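Long-range contact in superoxide dismutase [Mn/Fe] (PDB 1UES), which destroys superoxide radicals by dismuting them to oxygen and hydrogen peroxide, working as a homodimer with one manganese or iron ion per subunit: residues R147-W159 against L178-Y191. The protein carries 1 engineered substitution. Residues are numbered along the deposited sequence; the frame is centred on the assembly and turned at random.
Engineered in segment 147-159: Thr-155 (natural residue Gly). With MN (manganese (II) ion), chain E.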
loop_
_atom_site.group_PDB
_atom_site.type_symbol
_atom_site.label_atom_id
_atom_site.label_comp_id
_atom_site.label_asym_id
_atom_site.label_seq_id
_atom_site.Cartn_x
_atom_site.Cartn_y
_atom_site.Cartn_z
ATOM N N ARG A 147 -6.979 -12.342 -14.485
ATOM C CA ARG A 147 -6.870 -13.560 -13.698
ATOM C C ARG A 147 -8.247 -14.235 -13.577
ATOM O O ARG A 147 -8.344 -15.375 -13.125
ATOM C CB ARG A 147 -6.299 -13.252 -12.306
ATOM C CG ARG A 147 -5.440 -14.371 -11.718
ATOM C CD ARG A 147 -5.029 -14.039 -10.284
ATOM N NE ARG A 147 -3.832 -14.776 -9.861
ATOM C CZ ARG A 147 -3.411 -14.855 -8.605
ATOM N NH1 ARG A 147 -4.086 -14.244 -7.633
ATOM N NH2 ARG A 147 -2.311 -15.541 -8.318
ATOM N N LYS A 148 -9.293 -13.520 -14.001
ATOM C CA LYS A 148 -10.683 -13.998 -13.951
ATOM C C LYS A 148 -11.272 -14.196 -15.348
ATOM O O LYS A 148 -12.472 -14.401 -15.503
ATOM C CB LYS A 148 -11.542 -12.964 -13.216
ATOM C CG LYS A 148 -12.043 -13.398 -11.873
ATOM C CD LYS A 148 -12.911 -12.298 -11.272
ATOM C CE LYS A 148 -12.474 -10.920 -11.731
ATOM N NZ LYS A 148 -11.374 -10.408 -10.872
ATOM N N GLY A 149 -10.439 -14.092 -16.369
ATOM C CA GLY A 149 -10.901 -14.248 -17.737
ATOM C C GLY A 149 -11.533 -12.996 -18.328
ATOM O O GLY A 149 -11.966 -12.993 -19.476
ATOM N N LEU A 150 -11.559 -11.914 -17.554
ATOM C CA LEU A 150 -12.157 -10.653 -17.990
ATOM C C LEU A 150 -11.192 -9.773 -18.775
ATOM O O LEU A 150 -9.959 -9.939 -18.692
ATOM C CB LEU A 150 -12.666 -9.876 -16.779
ATOM C CG LEU A 150 -13.837 -10.545 -16.064
ATOM C CD1 LEU A 150 -14.198 -9.797 -14.800
ATOM C CD2 LEU A 150 -15.023 -10.579 -17.010
ATOM N N ASN A 151 -11.767 -8.822 -19.513
ATOM C CA ASN A 151 -11.013 -7.895 -20.335
ATOM C C ASN A 151 -10.763 -6.602 -19.574
ATOM O O ASN A 151 -11.702 -5.889 -19.269
ATOM C CB ASN A 151 -11.816 -7.567 -21.589
ATOM C CG ASN A 151 -11.015 -6.840 -22.602
ATOM O OD1 ASN A 151 -9.869 -7.202 -22.869
ATOM N ND2 ASN A 151 -11.600 -5.807 -23.198
ATOM N N PRO A 152 -9.488 -6.258 -19.307
ATOM C CA PRO A 152 -9.173 -5.018 -18.572
ATOM C C PRO A 152 -9.271 -3.765 -19.436
ATOM O O PRO A 152 -8.493 -3.613 -20.376
ATOM C CB PRO A 152 -7.750 -5.264 -18.071
ATOM C CG PRO A 152 -7.139 -6.134 -19.152
ATOM C CD PRO A 152 -8.277 -7.010 -19.678
ATOM N N LEU A 153 -10.172 -2.840 -19.099
ATOM C CA LEU A 153 -10.368 -1.645 -19.914
ATOM C C LEU A 153 -9.757 -0.362 -19.399
ATOM O O LEU A 153 -9.085 0.352 -20.131
ATOM C CB LEU A 153 -11.856 -1.389 -20.148
ATOM C CG LEU A 153 -12.693 -2.595 -20.553
ATOM C CD1 LEU A 153 -14.130 -2.145 -20.740
ATOM C CD2 LEU A 153 -12.155 -3.169 -21.863
ATOM N N LEU A 154 -10.007 -0.067 -18.126
ATOM C CA LEU A 154 -9.510 1.153 -17.535
ATOM C C LEU A 154 -9.163 0.894 -16.070
ATOM O O LEU A 154 -9.926 0.257 -15.359
ATOM C CB LEU A 154 -10.597 2.240 -17.616
ATOM C CG LEU A 154 -10.396 3.457 -16.719
ATOM C CD1 LEU A 154 -9.286 4.324 -17.326
ATOM C CD2 LEU A 154 -11.729 4.253 -16.570
ATOM N N THR A 155 -7.995 1.355 -15.634
ATOM C CA THR A 155 -7.667 1.158 -14.219
ATOM C C THR A 155 -7.130 2.390 -13.540
ATOM O O THR A 155 -6.430 3.196 -14.154
ATOM C CB THR A 155 -6.638 -0.006 -13.998
ATOM O OG1 THR A 155 -6.541 -0.278 -12.592
ATOM C CG2 THR A 155 -5.222 0.356 -14.542
ATOM N N PHE A 156 -7.469 2.547 -12.255
ATOM C CA PHE A 156 -6.918 3.630 -11.455
ATOM C C PHE A 156 -6.029 2.903 -10.399
ATOM O O PHE A 156 -6.477 1.980 -9.741
ATOM C CB PHE A 156 -7.999 4.427 -10.724
ATOM C CG PHE A 156 -8.801 5.360 -11.608
ATOM C CD1 PHE A 156 -8.507 5.501 -12.963
ATOM C CD2 PHE A 156 -9.852 6.094 -11.062
ATOM C CE1 PHE A 156 -9.251 6.370 -13.788
ATOM C CE2 PHE A 156 -10.607 6.965 -11.866
ATOM C CZ PHE A 156 -10.312 7.105 -13.220
ATOM N N ASP A 157 -4.764 3.293 -10.310
ATOM C CA ASP A 157 -3.834 2.710 -9.349
ATOM C C ASP A 157 -4.072 3.397 -8.008
ATOM O O ASP A 157 -3.972 4.639 -7.930
ATOM C CB ASP A 157 -2.434 3.014 -9.854
ATOM C CG ASP A 157 -1.345 2.317 -9.080
ATOM O OD1 ASP A 157 -1.654 1.578 -8.126
ATOM O OD2 ASP A 157 -0.179 2.561 -9.488
ATOM N N VAL A 158 -4.391 2.624 -6.960
ATOM C CA VAL A 158 -4.583 3.248 -5.662
ATOM C C VAL A 158 -3.504 2.875 -4.678
ATOM O O VAL A 158 -3.652 3.052 -3.466
ATOM C CB VAL A 158 -6.028 3.090 -5.086
ATOM C CG1 VAL A 158 -7.027 3.721 -6.086
ATOM C CG2 VAL A 158 -6.370 1.616 -4.841
ATOM N N TRP A 159 -2.392 2.383 -5.236
ATOM C CA TRP A 159 -1.202 2.150 -4.418
ATOM C C TRP A 159 -0.851 3.616 -4.101
ATOM O O TRP A 159 -0.959 4.472 -4.958
ATOM C CB TRP A 159 -0.058 1.548 -5.246
ATOM C CG TRP A 159 -0.121 0.049 -5.326
ATOM C CD1 TRP A 159 -1.099 -0.693 -5.908
ATOM C CD2 TRP A 159 0.840 -0.864 -4.811
ATOM N NE1 TRP A 159 -0.816 -2.033 -5.786
ATOM C CE2 TRP A 159 0.375 -2.173 -5.112
ATOM C CE3 TRP A 159 2.056 -0.711 -4.118
ATOM C CZ2 TRP A 159 1.091 -3.336 -4.741
ATOM C CZ3 TRP A 159 2.779 -1.870 -3.750
ATOM C CH2 TRP A 159 2.282 -3.170 -4.067
ATOM N N LEU A 178 -8.114 12.019 -12.192
ATOM C CA LEU A 178 -7.648 11.096 -13.211
ATOM C C LEU A 178 -8.514 11.147 -14.438
ATOM O O LEU A 178 -8.046 10.911 -15.545
ATOM C CB LEU A 178 -7.613 9.672 -12.662
ATOM C CG LEU A 178 -6.421 9.324 -11.781
ATOM C CD1 LEU A 178 -6.639 7.875 -11.269
ATOM C CD2 LEU A 178 -5.095 9.467 -12.546
ATOM N N TRP A 179 -9.793 11.450 -14.249
ATOM C CA TRP A 179 -10.678 11.491 -15.413
ATOM C C TRP A 179 -10.241 12.470 -16.489
ATOM O O TRP A 179 -10.484 12.249 -17.692
ATOM C CB TRP A 179 -12.104 11.788 -14.963
ATOM C CG TRP A 179 -12.614 10.817 -13.990
ATOM C CD1 TRP A 179 -12.761 11.005 -12.636
ATOM C CD2 TRP A 179 -13.031 9.467 -14.253
ATOM N NE1 TRP A 179 -13.240 9.855 -12.053
ATOM C CE2 TRP A 179 -13.413 8.900 -13.016
ATOM C CE3 TRP A 179 -13.116 8.680 -15.419
ATOM C CZ2 TRP A 179 -13.875 7.582 -12.898
ATOM C CZ3 TRP A 179 -13.584 7.350 -15.293
ATOM C CH2 TRP A 179 -13.950 6.829 -14.045
ATOM N N SER A 180 -9.566 13.539 -16.074
ATOM C CA SER A 180 -9.107 14.552 -16.996
ATOM C C SER A 180 -7.980 14.088 -17.926
ATOM O O SER A 180 -7.726 14.730 -18.942
ATOM C CB SER A 180 -8.677 15.810 -16.228
ATOM O OG SER A 180 -7.428 15.640 -15.556
ATOM N N ILE A 181 -7.296 12.988 -17.594
ATOM C CA ILE A 181 -6.228 12.512 -18.482
ATOM C C ILE A 181 -6.525 11.181 -19.169
ATOM O O ILE A 181 -5.669 10.630 -19.871
ATOM C CB ILE A 181 -4.877 12.366 -17.759
ATOM C CG1 ILE A 181 -5.025 11.554 -16.481
ATOM C CG2 ILE A 181 -4.291 13.765 -17.485
ATOM C CD1 ILE A 181 -3.704 11.252 -15.809
ATOM N N VAL A 182 -7.716 10.654 -18.958
ATOM C CA VAL A 182 -8.068 9.399 -19.607
ATOM C C VAL A 182 -8.294 9.634 -21.100
ATOM O O VAL A 182 -9.034 10.536 -21.487
ATOM C CB VAL A 182 -9.364 8.810 -18.987
ATOM C CG1 VAL A 182 -9.878 7.621 -19.803
ATOM C CG2 VAL A 182 -9.081 8.380 -17.556
ATOM N N ASP A 183 -7.648 8.839 -21.937
ATOM C CA ASP A 183 -7.862 8.944 -23.379
ATOM C C ASP A 183 -8.904 7.871 -23.689
ATOM O O ASP A 183 -8.587 6.686 -23.771
ATOM C CB ASP A 183 -6.578 8.662 -24.141
ATOM C CG ASP A 183 -6.753 8.827 -25.638
ATOM O OD1 ASP A 183 -5.741 9.012 -26.341
ATOM O OD2 ASP A 183 -7.911 8.780 -26.098
ATOM N N TRP A 184 -10.160 8.277 -23.840
ATOM C CA TRP A 184 -11.197 7.292 -24.101
ATOM C C TRP A 184 -11.043 6.548 -25.425
ATOM O O TRP A 184 -11.597 5.459 -25.575
ATOM C CB TRP A 184 -12.584 7.928 -23.984
ATOM C CG TRP A 184 -12.916 8.184 -22.524
ATOM C CD1 TRP A 184 -12.824 9.377 -21.864
ATOM C CD2 TRP A 184 -13.270 7.204 -21.541
ATOM N NE1 TRP A 184 -13.094 9.202 -20.527
ATOM C CE2 TRP A 184 -13.372 7.878 -20.297
ATOM C CE3 TRP A 184 -13.511 5.818 -21.586
ATOM C CZ2 TRP A 184 -13.703 7.217 -19.106
ATOM C CZ3 TRP A 184 -13.839 5.150 -20.391
ATOM C CH2 TRP A 184 -13.932 5.861 -19.165
ATOM N N ASP A 185 -10.283 7.106 -26.360
ATOM C CA ASP A 185 -10.063 6.423 -27.631
ATOM C C ASP A 185 -9.267 5.157 -27.385
ATOM O O ASP A 185 -9.487 4.137 -28.040
ATOM C CB ASP A 185 -9.311 7.326 -28.602
ATOM C CG ASP A 185 -10.142 8.513 -29.030
ATOM O OD1 ASP A 185 -11.349 8.311 -29.302
ATOM O OD2 ASP A 185 -9.601 9.641 -29.070
ATOM N N ILE A 186 -8.342 5.218 -26.427
ATOM C CA ILE A 186 -7.542 4.056 -26.102
ATOM C C ILE A 186 -8.372 3.053 -25.302
ATOM O O ILE A 186 -8.350 1.866 -25.577
ATOM C CB ILE A 186 -6.273 4.465 -25.330
ATOM C CG1 ILE A 186 -5.424 5.356 -26.238
ATOM C CG2 ILE A 186 -5.507 3.229 -24.832
ATOM C CD1 ILE A 186 -4.419 6.222 -25.531
ATOM N N VAL A 187 -9.122 3.522 -24.312
ATOM C CA VAL A 187 -9.929 2.597 -23.538
ATOM C C VAL A 187 -10.933 1.909 -24.452
ATOM O O VAL A 187 -11.108 0.694 -24.394
ATOM C CB VAL A 187 -10.684 3.325 -22.398
ATOM C CG1 VAL A 187 -11.542 2.331 -21.616
ATOM C CG2 VAL A 187 -9.692 4.018 -21.485
ATOM N N GLU A 188 -11.578 2.684 -25.320
ATOM C CA GLU A 188 -12.572 2.117 -26.228
ATOM C C GLU A 188 -11.954 1.028 -27.087
ATOM O O GLU A 188 -12.590 0.014 -27.363
ATOM C CB GLU A 188 -13.156 3.204 -27.119
ATOM C CG GLU A 188 -13.972 4.237 -26.366
ATOM C CD GLU A 188 -14.065 5.546 -27.122
ATOM O OE1 GLU A 188 -13.647 5.585 -28.312
ATOM O OE2 GLU A 188 -14.559 6.536 -26.538
ATOM N N SER A 189 -10.709 1.235 -27.506
ATOM C CA SER A 189 -10.030 0.239 -28.326
ATOM C C SER A 189 -9.851 -1.101 -27.611
ATOM O O SER A 189 -9.760 -2.131 -28.256
ATOM C CB SER A 189 -8.657 0.750 -28.770
ATOM O OG SER A 189 -7.700 0.475 -27.757
ATOM N N ARG A 190 -9.799 -1.087 -26.274
ATOM C CA ARG A 190 -9.631 -2.319 -25.505
ATOM C C ARG A 190 -10.945 -3.074 -25.360
ATOM O O ARG A 190 -10.960 -4.251 -25.018
ATOM C CB ARG A 190 -9.111 -1.988 -24.099
ATOM C CG ARG A 190 -7.945 -1.021 -24.098
ATOM C CD ARG A 190 -7.461 -0.797 -22.673
ATOM N NE ARG A 190 -6.125 -0.226 -22.706
ATOM C CZ ARG A 190 -5.547 0.380 -21.679
ATOM N NH1 ARG A 190 -6.199 0.490 -20.528
ATOM N NH2 ARG A 190 -4.312 0.862 -21.811
ATOM N N TYR A 191 -12.045 -2.389 -25.644
ATOM C CA TYR A 191 -13.393 -2.960 -25.510
ATOM C C TYR A 191 -13.937 -3.690 -26.758
ATOM O O TYR A 191 -13.542 -3.319 -27.880
ATOM C CB TYR A 191 -14.347 -1.825 -25.113
ATOM C CG TYR A 191 -15.752 -2.230 -24.743
ATOM C CD1 TYR A 191 -16.002 -3.166 -23.737
ATOM C CD2 TYR A 191 -16.841 -1.621 -25.367
ATOM C CE1 TYR A 191 -17.321 -3.492 -23.351
ATOM C CE2 TYR A 191 -18.154 -1.933 -24.999
ATOM C CZ TYR A 191 -18.385 -2.864 -23.999
ATOM O OH TYR A 191 -19.682 -3.191 -23.687
ATOM O OXT TYR A 191 -14.757 -4.641 -26.607
HETATM MN MN MN E . 1.730 1.810 -9.239
HETATM O O HOH W 1 0.736 0.042 -8.289
#
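Phe-156 drives the edge of its ring, CE2 and CZ foremost, into one face of the Trp-179 indole, a T-shaped stack with planes at 67° and centroids 4.7 Å apart. Methyl CD1 of Leu-178 lies over a face of the same phenyl, 3.5 Å from its centroid in a CH-pi contact, while Val-182 CG2 sits near the ring's edge. The indole NE1 is hydrogen-bonded to Asn-112 OD1, outside the two segments.

Aliphatic packing continues along strand 151-157. With CG anti to the backbone N (chi1 164°), Leu-154 spreads its methyls: CD2 touches both Trp-179 CZ3 and Trp-184 CH2 at 3.8 Å, and CD1 meets Val-182. Leu-153 sets CB against Val-187 CG1 and CD1 against Tyr-191 CD1, the latter 3.7 Å away.

Two polar links join the strand to Arg-190, next to the chain terminus. The extended Arg-190 side chain gives NH1 to Leu-153 O at 2.9 Å, approaching from above the carbonyl plane; Asn-151 ND2 points at Arg-190 O, modelled too close for the length to be relied on.

Leu-153 and Leu-154 together stand opposite the single residue Leu-126 of strand 122-128, a classic beta bulge in a strand at one edge of the sheet within this chain. The helix crosses the strand nearly antiparallel, at 150°, within the alpha+beta C-terminal domain of iron/manganese superoxide dismutases, with its three-stranded antiparallel sheet, and the same strand ends in Asp-157, whose OD2 binds manganese alongside His-27, His-74, His-161 and a water.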